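Local coordinates for protein acetylene hydratase (Pelobacter acetylenicus, PDB 2E7Z) that hydrates acetylene to acetaldehyde with a tungsten-bis(molybdopterin guanine dinucleotide) cofactor and a [4Fe-4S] cluster, at residues Arg53-Pro62 against Val481-Lys489; Leu430-Gln441 against Leu449-His458. All blocks are in the same frame, centred on the assembly; numbering follows the deposited sequence.

Contact 1. Residues Arg53-Pro62 against Val481-Lys489; sequences RTHKDRVLYP and VVEPAGEAK
Val482 and Arg53 meet where two loops of the molybdopterin oxidoreductase fold run past each other, one leading from helix 49-53 to strand 63-65, the other ending in a type II' beta turn, Ala485 to Ala488. CG2 of Val482 lies over one face of the Arg53 guanidinium, 3.6 Å from NH1. A bend at chi3 (88°) turns the guanidinium so that this face meets the valine; Asp50 and Glu461 pair with its charge, and Glu461 also pairs with Arg58. Next along, the carbonyl O of Glu483 is tied to Arg53 NH1 through a water that donates to the oxygen and accepts from the nitrogen. The methyl of Ala485 then fits among Arg53, Arg58 and Leu60, its CB 3.8 Å from Leu60 CD2. Gly486, at the turn's positive-phi position, passes so close to Leu60 that a beta carbon there would collide with Leu60 CB. At Glu487 the backbone N donates to Leu60 O (2.8 Å, 137° at the hydrogen), while the side chains of Glu487 and Tyr61 cross at about a right angle, CG 3.6 Å from CE2. Replacing Tyr61 with an alanine would probably uncover the aliphatic part of Glu487 and the CA of Gly486, and deprive Arg77 of its cation-pi partner. Ala488 closes the turn, its CB 3.6 Å from NH2 of Arg58, whose NH1 bonds in the guanidinium plane to a lone pair of Arg53 O.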
loop_
_atom_site.group_PDB
_atom_site.type_symbol
_atom_site.label_atom_id
_atom_site.label_comp_id
_atom_site.label_asym_id
_atom_site.label_seq_id
_atom_site.Cartn_x
_atom_site.Cartn_y
_atom_site.Cartn_z
ATOM N N ARG A 53 -11.415 -16.757 -10.241
ATOM C CA ARG A 53 -11.098 -16.812 -11.667
ATOM C C ARG A 53 -12.295 -17.281 -12.522
ATOM O O ARG A 53 -12.494 -16.803 -13.648
ATOM C CB ARG A 53 -9.879 -17.701 -11.930
ATOM C CG ARG A 53 -9.415 -17.641 -13.369
ATOM C CD ARG A 53 -8.513 -18.811 -13.710
ATOM N NE ARG A 53 -9.248 -19.992 -14.172
ATOM C CZ ARG A 53 -9.665 -20.168 -15.425
ATOM N NH1 ARG A 53 -9.459 -19.238 -16.355
ATOM N NH2 ARG A 53 -10.263 -21.314 -15.753
ATOM N N THR A 54 -13.073 -18.237 -11.997
ATOM C CA THR A 54 -14.197 -18.799 -12.752
ATOM C C THR A 54 -15.553 -18.285 -12.292
ATOM O O THR A 54 -16.583 -18.858 -12.656
ATOM C CB THR A 54 -14.201 -20.361 -12.739
ATOM O OG1 THR A 54 -14.406 -20.823 -11.401
ATOM C CG2 THR A 54 -12.867 -20.875 -13.241
ATOM N N HIS A 55 -15.575 -17.242 -11.476
ATOM C CA HIS A 55 -16.828 -16.767 -10.902
ATOM C C HIS A 55 -17.803 -16.376 -11.995
ATOM O O HIS A 55 -17.407 -15.735 -12.980
ATOM C CB HIS A 55 -16.587 -15.578 -9.948
ATOM C CG HIS A 55 -17.725 -15.399 -9.004
ATOM N ND1 HIS A 55 -18.876 -14.732 -9.354
ATOM C CD2 HIS A 55 -17.920 -15.869 -7.753
ATOM C CE1 HIS A 55 -19.741 -14.806 -8.353
ATOM N NE2 HIS A 55 -19.174 -15.466 -7.362
ATOM N N LYS A 56 -19.080 -16.755 -11.849
ATOM C CA LYS A 56 -20.061 -16.416 -12.888
ATOM C C LYS A 56 -20.215 -14.918 -13.106
ATOM O O LYS A 56 -20.575 -14.497 -14.198
ATOM C CB LYS A 56 -21.437 -17.044 -12.606
ATOM C CG LYS A 56 -22.106 -16.541 -11.343
ATOM C CD LYS A 56 -23.447 -17.226 -11.082
ATOM C CE LYS A 56 -24.447 -17.001 -12.214
ATOM N NZ LYS A 56 -24.939 -15.592 -12.291
ATOM N N ASP A 57 -19.896 -14.111 -12.084
ATOM C CA ASP A 57 -20.014 -12.640 -12.213
ATOM C C ASP A 57 -18.752 -11.966 -12.711
ATOM O O ASP A 57 -18.715 -10.729 -12.808
ATOM C CB ASP A 57 -20.479 -12.009 -10.899
ATOM C CG ASP A 57 -21.845 -12.531 -10.467
ATOM O OD1 ASP A 57 -22.684 -12.745 -11.366
ATOM O OD2 ASP A 57 -22.064 -12.720 -9.250
ATOM N N ARG A 58 -17.710 -12.747 -13.009
ATOM C CA ARG A 58 -16.482 -12.143 -13.524
ATOM C C ARG A 58 -16.774 -11.454 -14.858
ATOM O O ARG A 58 -17.503 -11.971 -15.719
ATOM C CB ARG A 58 -15.401 -13.215 -13.677
ATOM C CG ARG A 58 -14.073 -12.644 -14.145
ATOM C CD ARG A 58 -12.999 -13.694 -14.174
ATOM N NE ARG A 58 -11.795 -13.080 -14.806
ATOM C CZ ARG A 58 -10.766 -13.761 -15.331
ATOM N NH1 ARG A 58 -10.722 -15.093 -15.276
ATOM N NH2 ARG A 58 -9.754 -13.124 -15.922
ATOM N N VAL A 59 -16.239 -10.248 -15.019
ATOM C CA VAL A 59 -16.346 -9.532 -16.278
ATOM C C VAL A 59 -15.312 -10.079 -17.247
ATOM O O VAL A 59 -14.098 -9.941 -17.017
ATOM C CB VAL A 59 -16.151 -8.001 -16.059
ATOM C CG1 VAL A 59 -16.161 -7.240 -17.382
ATOM C CG2 VAL A 59 -17.247 -7.461 -15.122
ATOM N N LEU A 60 -15.765 -10.703 -18.334
ATOM C CA LEU A 60 -14.869 -11.332 -19.297
ATOM C C LEU A 60 -14.840 -10.634 -20.656
ATOM O O LEU A 60 -14.054 -11.010 -21.540
ATOM C CB LEU A 60 -15.199 -12.824 -19.457
ATOM C CG LEU A 60 -14.889 -13.700 -18.254
ATOM C CD1 LEU A 60 -15.330 -15.152 -18.612
ATOM C CD2 LEU A 60 -13.441 -13.667 -17.825
ATOM N N TYR A 61 -15.679 -9.622 -20.832
ATOM C CA TYR A 61 -15.797 -8.907 -22.102
ATOM C C TYR A 61 -15.924 -7.419 -21.828
ATOM O O TYR A 61 -16.518 -7.024 -20.812
ATOM C CB TYR A 61 -17.023 -9.386 -22.918
ATOM C CG TYR A 61 -16.951 -10.854 -23.256
ATOM C CD1 TYR A 61 -17.421 -11.802 -22.369
ATOM C CD2 TYR A 61 -16.379 -11.294 -24.457
ATOM C CE1 TYR A 61 -17.324 -13.169 -22.648
ATOM C CE2 TYR A 61 -16.295 -12.658 -24.759
ATOM C CZ TYR A 61 -16.761 -13.571 -23.845
ATOM O OH TYR A 61 -16.682 -14.913 -24.131
ATOM N N PRO A 62 -15.389 -6.598 -22.730
ATOM C CA PRO A 62 -15.582 -5.157 -22.558
ATOM C C PRO A 62 -17.063 -4.775 -22.499
ATOM O O PRO A 62 -17.883 -5.288 -23.281
ATOM C CB PRO A 62 -14.932 -4.569 -23.803
ATOM C CG PRO A 62 -13.871 -5.556 -24.181
ATOM C CD PRO A 62 -14.525 -6.892 -23.897
ATOM N N VAL A 481 -0.688 -20.625 -15.785
ATOM C CA VAL A 481 -1.358 -21.918 -15.646
ATOM C C VAL A 481 -2.295 -22.209 -16.821
ATOM O O VAL A 481 -2.263 -23.302 -17.417
ATOM C CB VAL A 481 -2.072 -22.048 -14.280
ATOM C CG1 VAL A 481 -2.643 -23.453 -14.132
ATOM C CG2 VAL A 481 -1.095 -21.768 -13.148
ATOM N N VAL A 482 -3.152 -21.246 -17.141
ATOM C CA VAL A 482 -4.120 -21.376 -18.245
ATOM C C VAL A 482 -4.179 -20.098 -19.070
ATOM O O VAL A 482 -3.670 -19.051 -18.663
ATOM C CB VAL A 482 -5.568 -21.753 -17.754
ATOM C CG1 VAL A 482 -5.610 -23.110 -17.042
ATOM C CG2 VAL A 482 -6.148 -20.649 -16.861
ATOM N N GLU A 483 -4.767 -20.177 -20.250
ATOM C CA GLU A 483 -5.060 -18.997 -21.045
ATOM C C GLU A 483 -6.165 -18.215 -20.338
ATOM O O GLU A 483 -7.014 -18.808 -19.664
ATOM C CB GLU A 483 -5.534 -19.415 -22.447
ATOM C CG GLU A 483 -4.425 -20.005 -23.339
ATOM C CD GLU A 483 -3.339 -19.004 -23.746
ATOM O OE1 GLU A 483 -3.601 -17.777 -23.781
ATOM O OE2 GLU A 483 -2.209 -19.456 -24.048
ATOM N N PRO A 484 -6.179 -16.883 -20.494
ATOM C CA PRO A 484 -7.258 -16.126 -19.859
ATOM C C PRO A 484 -8.642 -16.516 -20.371
ATOM O O PRO A 484 -8.835 -16.793 -21.558
ATOM C CB PRO A 484 -6.960 -14.669 -20.221
ATOM C CG PRO A 484 -5.784 -14.671 -21.134
ATOM C CD PRO A 484 -5.199 -16.035 -21.201
ATOM N N ALA A 485 -9.604 -16.495 -19.463
ATOM C CA ALA A 485 -10.996 -16.805 -19.824
ATOM C C ALA A 485 -11.614 -15.700 -20.673
ATOM O O ALA A 485 -11.232 -14.529 -20.588
ATOM C CB ALA A 485 -11.823 -17.051 -18.582
ATOM N N GLY A 486 -12.563 -16.083 -21.523
ATOM C CA GLY A 486 -13.345 -15.131 -22.303
ATOM C C GLY A 486 -12.440 -14.214 -23.097
ATOM O O GLY A 486 -11.472 -14.673 -23.725
ATOM N N GLU A 487 -12.712 -12.905 -23.023
ATOM C CA GLU A 487 -11.900 -11.906 -23.699
ATOM C C GLU A 487 -11.078 -11.109 -22.686
ATOM O O GLU A 487 -10.729 -9.958 -22.946
ATOM C CB GLU A 487 -12.788 -10.974 -24.537
ATOM C CG GLU A 487 -13.112 -11.538 -25.912
ATOM C CD GLU A 487 -11.975 -11.311 -26.881
ATOM O OE1 GLU A 487 -11.775 -10.149 -27.316
ATOM O OE2 GLU A 487 -11.275 -12.303 -27.200
ATOM N N ALA A 488 -10.734 -11.727 -21.558
ATOM C CA ALA A 488 -9.855 -11.013 -20.590
ATOM C C ALA A 488 -8.480 -10.806 -21.208
ATOM O O ALA A 488 -7.951 -11.675 -21.895
ATOM C CB ALA A 488 -9.774 -11.820 -19.322
ATOM N N LYS A 489 -7.911 -9.634 -20.983
ATOM C CA LYS A 489 -6.637 -9.319 -21.589
ATOM C C LYS A 489 -5.708 -8.774 -20.524
ATOM O O LYS A 489 -6.135 -8.357 -19.460
ATOM C CB LYS A 489 -6.785 -8.252 -22.698
ATOM C CG LYS A 489 -7.723 -8.567 -23.844
ATOM C CD LYS A 489 -7.182 -9.593 -24.779
ATOM C CE LYS A 489 -8.188 -9.867 -25.911
ATOM N NZ LYS A 489 -7.838 -11.116 -26.619
HETATM O O HOH W 1 -9.287 -20.231 -18.933
#

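Contact 2. Residues Leu430-Gln441 against Leu449-His458; sequences LMNQDLVVCYDQ and LADYVLPGDH. With MGD (2-amino-5,6-dimercapto-7-methyl-3,7,8a,9-tetrahydro-8-oxa-1,3,9,10-tetraaza-anthracen-4-one guanosine dinucleotide), chain E.
With CG anti to the backbone N (chi1 171°), the Tyr439 side chain extends beside its own carbonyl carbon and swings its ring across Leu454 to Gly456, where CE1 comes within 3.4 Å of the glycine CA. Asp440 also sets its CG anti to N (chi1 -152°), but its CB points away from 449-458, and the carboxylate grips the ribose of MGD: OD1 accepts from O2' and OD2 from O3', both at 2.7 Å. One face of the Tyr439 ring lies against N2 of the guanine, which donates to Tyr439 O (3.2 Å). A beta carbon on Gly456 would run into that same N2. The tyrosine hydroxyl, whose protein partner is Lys489 O, receives a bond from a water that also donates to Asp457 OD1 and accepts from guanine N1; the charge of Asp457 is met by Arg462 and Arg513.

These groups sit at the C-terminal ends of two neighbouring parallel strands, 435-440 and 452-455, in a mixed sheet, the usual place for a nucleotide in an alpha/beta fold. The strands exchange hydrogen bonds in turn, from Cys438 N to Tyr452 O (2.9 Å, an almost straight 170° at the hydrogen) up to Gly456 N to Asp440 O. On the face that carries Tyr439 and Tyr452, Val437 CG1 packs on Leu454 CD1.

At the opposite end Asp451 begins the pairing with its side chain: OD2, also in a salt bridge with Arg70, takes the N-H of Val436 on its anti lone pair at 2.8 Å. Val436 O in turn receives Asp451 N and, weakly, Tyr452 N. Beyond, Leu449 sends CD1 to Leu430 CD1 and CD2 to Met431 SD (3.7 Å).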
loop_
_atom_site.group_PDB
_atom_site.type_symbol
_atom_site.label_atom_id
_atom_site.label_comp_id
_atom_site.label_asym_id
_atom_site.label_seq_id
_atom_site.Cartn_x
_atom_site.Cartn_y
_atom_site.Cartn_z
ATOM N N LEU A 430 -15.600 11.438 -9.453
ATOM C CA LEU A 430 -15.968 10.514 -10.536
ATOM C C LEU A 430 -17.204 11.007 -11.311
ATOM O O LEU A 430 -17.230 10.956 -12.544
ATOM C CB LEU A 430 -16.192 9.093 -9.966
ATOM C CG LEU A 430 -14.862 8.454 -9.520
ATOM C CD1 LEU A 430 -15.201 7.197 -8.671
ATOM C CD2 LEU A 430 -14.010 8.076 -10.722
ATOM N N MET A 431 -18.202 11.530 -10.607
ATOM C CA MET A 431 -19.416 12.030 -11.269
ATOM C C MET A 431 -19.149 13.278 -12.134
ATOM O O MET A 431 -19.973 13.613 -12.981
ATOM C CB MET A 431 -20.531 12.305 -10.244
ATOM C CG MET A 431 -21.109 11.036 -9.620
ATOM S SD MET A 431 -21.905 9.997 -10.861
ATOM C CE MET A 431 -23.244 11.061 -11.423
ATOM N N ASN A 432 -18.011 13.940 -11.952
ATOM C CA ASN A 432 -17.684 15.114 -12.775
ATOM C C ASN A 432 -16.750 14.787 -13.943
ATOM O O ASN A 432 -16.320 15.689 -14.639
ATOM C CB ASN A 432 -17.074 16.201 -11.886
ATOM C CG ASN A 432 -17.114 17.578 -12.518
ATOM O OD1 ASN A 432 -16.180 18.373 -12.346
ATOM N ND2 ASN A 432 -18.176 17.891 -13.191
ATOM N N GLN A 433 -16.475 13.502 -14.159
ATOM C CA GLN A 433 -15.613 13.058 -15.264
ATOM C C GLN A 433 -16.341 13.004 -16.584
ATOM O O GLN A 433 -17.529 12.728 -16.622
ATOM C CB GLN A 433 -14.993 11.679 -14.963
ATOM C CG GLN A 433 -14.097 11.648 -13.728
ATOM C CD GLN A 433 -13.040 12.739 -13.827
ATOM O OE1 GLN A 433 -12.067 12.587 -14.548
ATOM N NE2 GLN A 433 -13.248 13.854 -13.124
ATOM N N ASP A 434 -15.597 13.286 -17.656
ATOM C CA ASP A 434 -16.106 13.086 -19.019
ATOM C C ASP A 434 -15.798 11.671 -19.527
ATOM O O ASP A 434 -16.517 11.154 -20.376
ATOM C CB ASP A 434 -15.481 14.118 -19.959
ATOM C CG ASP A 434 -15.974 15.511 -19.700
ATOM O OD1 ASP A 434 -17.120 15.670 -19.227
ATOM O OD2 ASP A 434 -15.215 16.446 -19.989
ATOM N N LEU A 435 -14.775 11.020 -18.970
ATOM C CA LEU A 435 -14.402 9.658 -19.354
ATOM C C LEU A 435 -13.864 8.914 -18.161
ATOM O O LEU A 435 -12.921 9.384 -17.533
ATOM C CB LEU A 435 -13.330 9.666 -20.453
ATOM C CG LEU A 435 -12.744 8.310 -20.876
ATOM C CD1 LEU A 435 -13.796 7.411 -21.536
ATOM C CD2 LEU A 435 -11.611 8.504 -21.854
ATOM N N VAL A 436 -14.450 7.756 -17.862
ATOM C CA VAL A 436 -13.934 6.867 -16.816
ATOM C C VAL A 436 -13.780 5.485 -17.413
ATOM O O VAL A 436 -14.724 4.956 -18.041
ATOM C CB VAL A 436 -14.860 6.820 -15.587
ATOM C CG1 VAL A 436 -14.423 5.785 -14.534
ATOM C CG2 VAL A 436 -15.011 8.208 -15.002
ATOM N N VAL A 437 -12.594 4.908 -17.276
ATOM C CA VAL A 437 -12.333 3.543 -17.734
ATOM C C VAL A 437 -11.900 2.721 -16.534
ATOM O O VAL A 437 -11.015 3.147 -15.776
ATOM C CB VAL A 437 -11.213 3.539 -18.791
ATOM C CG1 VAL A 437 -10.821 2.098 -19.184
ATOM C CG2 VAL A 437 -11.576 4.402 -20.020
ATOM N N CYS A 438 -12.525 1.570 -16.322
ATOM C CA CYS A 438 -12.197 0.691 -15.207
ATOM C C CYS A 438 -11.731 -0.647 -15.719
ATOM O O CYS A 438 -12.519 -1.321 -16.390
ATOM C CB CYS A 438 -13.368 0.580 -14.226
ATOM S SG CYS A 438 -12.998 -0.455 -12.802
ATOM N N TYR A 439 -10.485 -1.016 -15.445
ATOM C CA TYR A 439 -9.900 -2.274 -15.898
ATOM C C TYR A 439 -9.837 -3.191 -14.682
ATOM O O TYR A 439 -9.046 -2.981 -13.746
ATOM C CB TYR A 439 -8.517 -1.999 -16.535
ATOM C CG TYR A 439 -7.699 -3.220 -16.864
ATOM C CD1 TYR A 439 -8.047 -4.065 -17.922
ATOM C CD2 TYR A 439 -6.539 -3.518 -16.136
ATOM C CE1 TYR A 439 -7.263 -5.171 -18.230
ATOM C CE2 TYR A 439 -5.778 -4.613 -16.440
ATOM C CZ TYR A 439 -6.129 -5.438 -17.489
ATOM O OH TYR A 439 -5.343 -6.549 -17.719
ATOM N N ASP A 440 -10.730 -4.192 -14.655
ATOM C CA ASP A 440 -10.953 -4.936 -13.415
ATOM C C ASP A 440 -11.436 -6.332 -13.764
ATOM O O ASP A 440 -11.509 -6.696 -14.933
ATOM C CB ASP A 440 -11.978 -4.198 -12.509
ATOM C CG ASP A 440 -11.765 -4.472 -11.007
ATOM O OD1 ASP A 440 -12.152 -5.577 -10.558
ATOM O OD2 ASP A 440 -11.230 -3.571 -10.286
ATOM N N GLN A 441 -11.750 -7.080 -12.720
ATOM C CA GLN A 441 -12.309 -8.438 -12.871
ATOM C C GLN A 441 -13.799 -8.489 -12.585
ATOM O O GLN A 441 -14.458 -9.457 -12.969
ATOM C CB GLN A 441 -11.547 -9.379 -11.936
ATOM C CG GLN A 441 -10.091 -9.595 -12.375
ATOM C CD GLN A 441 -9.230 -10.441 -11.441
ATOM O OE1 GLN A 441 -8.129 -10.868 -11.848
ATOM N NE2 GLN A 441 -9.669 -10.663 -10.219
ATOM N N LEU A 449 -19.363 3.165 -12.063
ATOM C CA LEU A 449 -19.272 4.592 -12.414
ATOM C C LEU A 449 -18.532 4.835 -13.718
ATOM O O LEU A 449 -18.301 5.989 -14.105
ATOM C CB LEU A 449 -18.624 5.370 -11.252
ATOM C CG LEU A 449 -19.530 5.503 -10.016
ATOM C CD1 LEU A 449 -18.756 5.675 -8.710
ATOM C CD2 LEU A 449 -20.548 6.613 -10.194
ATOM N N ALA A 450 -18.186 3.759 -14.429
ATOM C CA ALA A 450 -17.371 3.892 -15.615
ATOM C C ALA A 450 -18.176 4.106 -16.890
ATOM O O ALA A 450 -19.357 3.769 -16.939
ATOM C CB ALA A 450 -16.446 2.706 -15.753
ATOM N N ASP A 451 -17.507 4.646 -17.917
ATOM C CA ASP A 451 -18.028 4.604 -19.297
ATOM C C ASP A 451 -17.733 3.250 -19.938
ATOM O O ASP A 451 -18.507 2.750 -20.768
ATOM C CB ASP A 451 -17.418 5.717 -20.130
ATOM C CG ASP A 451 -17.839 7.069 -19.622
ATOM O OD1 ASP A 451 -18.981 7.504 -19.908
ATOM O OD2 ASP A 451 -17.044 7.708 -18.927
ATOM N N TYR A 452 -16.599 2.659 -19.571
ATOM C CA TYR A 452 -16.135 1.379 -20.118
ATOM C C TYR A 452 -15.528 0.554 -19.020
ATOM O O TYR A 452 -14.684 1.082 -18.244
ATOM C CB TYR A 452 -15.062 1.566 -21.226
ATOM C CG TYR A 452 -15.545 2.417 -22.376
ATOM C CD1 TYR A 452 -15.419 3.806 -22.336
ATOM C CD2 TYR A 452 -16.179 1.826 -23.480
ATOM C CE1 TYR A 452 -15.885 4.612 -23.347
ATOM C CE2 TYR A 452 -16.696 2.609 -24.507
ATOM C CZ TYR A 452 -16.551 3.999 -24.420
ATOM O OH TYR A 452 -17.060 4.789 -25.425
ATOM N N VAL A 453 -15.937 -0.718 -18.961
ATOM C CA VAL A 453 -15.335 -1.658 -18.035
ATOM C C VAL A 453 -14.606 -2.674 -18.888
ATOM O O VAL A 453 -15.193 -3.265 -19.805
ATOM C CB VAL A 453 -16.381 -2.306 -17.132
ATOM C CG1 VAL A 453 -15.724 -3.324 -16.159
ATOM C CG2 VAL A 453 -17.129 -1.228 -16.338
ATOM N N LEU A 454 -13.312 -2.833 -18.631
ATOM C CA LEU A 454 -12.453 -3.678 -19.458
ATOM C C LEU A 454 -11.992 -4.862 -18.657
ATOM O O LEU A 454 -11.573 -4.709 -17.538
ATOM C CB LEU A 454 -11.259 -2.901 -20.005
ATOM C CG LEU A 454 -11.642 -1.687 -20.841
ATOM C CD1 LEU A 454 -10.357 -0.985 -21.244
ATOM C CD2 LEU A 454 -12.407 -2.106 -22.079
ATOM N N PRO A 455 -12.137 -6.081 -19.212
ATOM C CA PRO A 455 -11.797 -7.272 -18.445
ATOM C C PRO A 455 -10.325 -7.598 -18.310
ATOM O O PRO A 455 -9.621 -7.803 -19.305
ATOM C CB PRO A 455 -12.487 -8.388 -19.238
ATOM C CG PRO A 455 -12.433 -7.905 -20.659
ATOM C CD PRO A 455 -12.670 -6.403 -20.554
ATOM N N GLY A 456 -9.880 -7.667 -17.065
ATOM C CA GLY A 456 -8.499 -8.030 -16.799
ATOM C C GLY A 456 -8.260 -9.518 -16.629
ATOM O O GLY A 456 -9.152 -10.249 -16.167
ATOM N N ASP A 457 -7.095 -10.001 -17.037
ATOM C CA ASP A 457 -6.692 -11.359 -16.726
ATOM C C ASP A 457 -6.508 -11.553 -15.214
ATOM O O ASP A 457 -6.561 -10.609 -14.430
ATOM C CB ASP A 457 -5.474 -11.821 -17.552
ATOM C CG ASP A 457 -4.201 -11.043 -17.267
ATOM O OD1 ASP A 457 -4.195 -10.190 -16.379
ATOM O OD2 ASP A 457 -3.211 -11.360 -17.964
ATOM N N HIS A 458 -6.321 -12.807 -14.816
ATOM C CA HIS A 458 -6.189 -13.206 -13.436
ATOM C C HIS A 458 -4.799 -13.839 -13.233
ATOM O O HIS A 458 -4.137 -14.286 -14.190
ATOM C CB HIS A 458 -7.340 -14.204 -13.158
ATOM C CG HIS A 458 -7.358 -14.771 -11.776
ATOM N ND1 HIS A 458 -6.564 -15.832 -11.390
ATOM C CD2 HIS A 458 -8.079 -14.415 -10.683
ATOM C CE1 HIS A 458 -6.801 -16.107 -10.117
ATOM N NE2 HIS A 458 -7.716 -15.262 -9.664
HETATM P PB MGD E . -8.915 -2.424 -3.797
HETATM O O1B MGD E . -9.243 -0.984 -3.486
HETATM O O2B MGD E . -9.731 -3.515 -3.207
HETATM O O3B MGD E . -7.397 -2.772 -3.414
HETATM O O3A MGD E . -5.642 -1.123 -2.700
HETATM P PA MGD E . -5.999 -2.145 -3.896
HETATM O O1A MGD E . -5.053 -3.307 -3.940
HETATM O O2A MGD E . -6.186 -1.285 -5.110
HETATM O "O5'" MGD E . -8.955 -2.542 -5.405
HETATM C "C5'" MGD E . -8.303 -3.633 -6.032
HETATM C "C4'" MGD E . -9.097 -3.935 -7.288
HETATM O "O4'" MGD E . -8.298 -4.816 -8.092
HETATM C "C3'" MGD E . -10.374 -4.729 -7.030
HETATM O "O3'" MGD E . -11.487 -4.012 -7.588
HETATM C "C2'" MGD E . -10.178 -6.103 -7.706
HETATM O "O2'" MGD E . -11.352 -6.700 -8.294
HETATM C "C1'" MGD E . -9.167 -5.757 -8.765
HETATM N N9 MGD E . -8.268 -6.840 -9.192
HETATM C C8 MGD E . -7.697 -7.797 -8.419
HETATM N N7 MGD E . -6.853 -8.552 -9.139
HETATM C C5 MGD E . -6.825 -8.024 -10.382
HETATM C C6 MGD E . -6.152 -8.311 -11.638
HETATM O O6 MGD E . -5.340 -9.254 -11.737
HETATM N N1 MGD E . -6.422 -7.482 -12.660
HETATM C C2 MGD E . -7.317 -6.499 -12.637
HETATM N N2 MGD E . -7.492 -5.736 -13.754
HETATM N N3 MGD E . -7.975 -6.186 -11.525
HETATM C C4 MGD E . -7.750 -6.907 -10.408
HETATM C C10 MGD E . -4.964 -1.647 -1.558
HETATM C C11 MGD E . -4.434 -0.459 -0.785
HETATM O O11 MGD E . -5.585 0.220 -0.286
HETATM C C12 MGD E . -3.549 -0.926 0.345
HETATM S S12 MGD E . -2.255 -1.982 -0.025
HETATM C C13 MGD E . -3.733 -0.478 1.597
HETATM S S13 MGD E . -2.837 -1.078 2.916
HETATM C C14 MGD E . -4.749 0.565 1.947
HETATM N N15 MGD E . -5.857 0.017 2.715
HETATM C C16 MGD E . -6.859 0.912 2.954
HETATM C C17 MGD E . -7.701 0.909 4.157
HETATM O O17 MGD E . -7.519 0.059 5.057
HETATM N N18 MGD E . -8.657 1.855 4.256
HETATM C C19 MGD E . -8.873 2.798 3.305
HETATM N N19 MGD E . -9.853 3.714 3.459
HETATM N N20 MGD E . -8.157 2.837 2.174
HETATM C C21 MGD E . -7.167 1.961 1.965
HETATM N N22 MGD E . -6.443 2.038 0.845
HETATM C C23 MGD E . -5.254 1.234 0.658
HETATM O O HOH W 2 -19.138 10.151 -20.698
HETATM O O HOH W 3 -2.563 -7.999 -16.636
HETATM O O HOH W 4 -5.480 -7.959 -15.117
#

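In the fold
Contacts 1 and 2 have centres 16 Å apart and meet beside the guanine end of one MGD, which contact 2 touches directly and contact 1 does not. The loop 53-62 flanks the end of the strand pair: Val59 N lies 2.8 Å from Gln441 O, a probable hydrogen bond, and Val59 O packs 3.2 Å from Pro455 CB. From 481-489, Lys489 O lies 2.6 Å from Tyr439 OH. Arg58 reaches into contact 2 through NH2, which bonds to Gly456 O, and its side chain lies about 7 Å from MGD, as a second shell behind the residues that touch the cofactor. Glu461, which pairs with the contact 1 arginines, also accepts from His458 N.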